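Local structure of phosphoribosylaminoimidazole-succinocarboxamide synthase (Thermotoga maritima, 1KUT) at residues 11-15 with 16-20. The protein catalyses the ATP-dependent joining of L-aspartate to carboxyaminoimidazole ribonucleotide, giving SAICAR in de novo purine biosynthesis. Sequence-based numbering, arbitrary orientation.
Sequences KVTGD and YALLE
The carbonyl oxygen of K11 receives the amide of L18, with L18 N to K11 O at 2.7 Å. The donor is tilted 33° from the carbonyl plane. The CA of A17 approaches the same K11 O at 3.5 Å, so a weaker CA-H...O contact supplements the amide bond. In return K11 N donates to L18 O at 2.8 Å; this bond is the straighter of the two (168°) and lies in the carbonyl plane. The reciprocal bonds make K11 and L18 an antiparallel hydrogen-bonded pair. V12 and A17 follow as a non-hydrogen-bonded pair, where V12 CG1 only just meets A17 CB, at 4.2 Å. T13 N to Y16 O, at 3.0 Å, is a weak, bent bond. On the face shared by K11, T13, Y16 and L18, the methyl CG2 of T13 lies 3.7 Å from L18 CG, the two side chains running aslant. The methyl gets there because OG1 takes the position anti to T13's backbone N (chi1 175°), leaving CG2 between N and the carbonyl carbon. G14, with positive phi, and D15 carry the chain round. This tight beta hairpin lies at the protein surface, its strands 8-13 and 16-21 second and third in a five-stranded antiparallel sheet; strand 71-74 flanks 16-21, bonding A17 to V74 and L19 to L72, while K73 makes a cation-pi contact with the Y16 ring.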
loop_
_atom_site.group_PDB
_atom_site.type_symbol
_atom_site.label_atom_id
_atom_site.label_comp_id
_atom_site.label_asym_id
_atom_site.label_seq_id
_atom_site.Cartn_x
_atom_site.Cartn_y
_atom_site.Cartn_z
ATOM N N LYS B 11 10.379 12.681 -26.799
ATOM C CA LYS B 11 11.485 13.464 -27.311
ATOM C C LYS B 11 11.226 14.940 -27.073
ATOM O O LYS B 11 10.287 15.522 -27.623
ATOM C CB LYS B 11 11.683 13.188 -28.800
ATOM C CG LYS B 11 12.402 11.879 -29.079
ATOM C CD LYS B 11 12.234 11.455 -30.535
ATOM C CE LYS B 11 13.302 10.448 -30.939
ATOM N NZ LYS B 11 14.663 11.076 -31.032
ATOM N N VAL B 12 12.065 15.530 -26.232
ATOM C CA VAL B 12 11.963 16.937 -25.893
ATOM C C VAL B 12 12.482 17.783 -27.042
ATOM O O VAL B 12 13.677 17.786 -27.348
ATOM C CB VAL B 12 12.748 17.234 -24.622
ATOM C CG1 VAL B 12 11.837 17.076 -23.409
ATOM C CG2 VAL B 12 13.925 16.258 -24.510
ATOM N N THR B 13 11.560 18.496 -27.680
ATOM C CA THR B 13 11.881 19.337 -28.817
ATOM C C THR B 13 11.619 20.814 -28.507
ATOM O O THR B 13 10.510 21.336 -28.719
ATOM C CB THR B 13 11.062 18.896 -30.055
ATOM O OG1 THR B 13 11.291 19.807 -31.132
ATOM C CG2 THR B 13 9.571 18.854 -29.731
ATOM N N GLY B 14 12.654 21.473 -27.987
ATOM C CA GLY B 14 12.560 22.878 -27.645
ATOM C C GLY B 14 11.732 23.156 -26.406
ATOM O O GLY B 14 12.080 22.762 -25.286
ATOM N N ASP B 15 10.629 23.863 -26.612
ATOM C CA ASP B 15 9.735 24.209 -25.524
ATOM C C ASP B 15 8.825 23.021 -25.264
ATOM O O ASP B 15 8.778 22.499 -24.149
ATOM C CB ASP B 15 8.931 25.465 -25.889
ATOM C CG ASP B 15 9.820 26.710 -26.005
ATOM O OD1 ASP B 15 10.622 26.961 -25.074
ATOM O OD2 ASP B 15 9.724 27.439 -27.019
ATOM N N TYR B 16 8.128 22.578 -26.304
ATOM C CA TYR B 16 7.237 21.432 -26.184
ATOM C C TYR B 16 7.998 20.125 -26.329
ATOM O O TYR B 16 9.203 20.105 -26.619
ATOM C CB TYR B 16 6.142 21.496 -27.245
ATOM C CG TYR B 16 5.240 22.692 -27.091
ATOM C CD1 TYR B 16 4.241 22.715 -26.119
ATOM C CD2 TYR B 16 5.395 23.815 -27.912
ATOM C CE1 TYR B 16 3.415 23.832 -25.966
ATOM C CE2 TYR B 16 4.574 24.937 -27.769
ATOM C CZ TYR B 16 3.590 24.940 -26.794
ATOM O OH TYR B 16 2.799 26.059 -26.636
ATOM N N ALA B 17 7.287 19.028 -26.119
ATOM C CA ALA B 17 7.893 17.713 -26.227
ATOM C C ALA B 17 7.057 16.903 -27.188
ATOM O O ALA B 17 5.932 17.267 -27.489
ATOM C CB ALA B 17 7.931 17.037 -24.854
ATOM N N LEU B 18 7.612 15.808 -27.685
ATOM C CA LEU B 18 6.868 14.949 -28.596
ATOM C C LEU B 18 6.766 13.570 -27.956
ATOM O O LEU B 18 7.713 13.082 -27.343
ATOM C CB LEU B 18 7.567 14.845 -29.964
ATOM C CG LEU B 18 7.527 16.043 -30.921
ATOM C CD1 LEU B 18 8.254 15.667 -32.205
ATOM C CD2 LEU B 18 6.080 16.438 -31.228
ATOM N N LEU B 19 5.605 12.951 -28.088
ATOM C CA LEU B 19 5.394 11.637 -27.519
ATOM C C LEU B 19 4.944 10.714 -28.643
ATOM O O LEU B 19 3.817 10.828 -29.157
ATOM C CB LEU B 19 4.333 11.715 -26.417
ATOM C CG LEU B 19 3.954 10.435 -25.665
ATOM C CD1 LEU B 19 5.184 9.820 -25.013
ATOM C CD2 LEU B 19 2.908 10.782 -24.602
ATOM N N GLU B 20 5.836 9.819 -29.043
ATOM C CA GLU B 20 5.517 8.883 -30.107
ATOM C C GLU B 20 5.093 7.542 -29.554
ATOM O O GLU B 20 5.802 6.929 -28.761
ATOM C CB GLU B 20 6.710 8.673 -31.025
ATOM C CG GLU B 20 6.433 7.656 -32.102
ATOM C CD GLU B 20 7.614 7.455 -33.010
ATOM O OE1 GLU B 20 7.522 6.602 -33.921
ATOM O OE2 GLU B 20 8.636 8.155 -32.811
#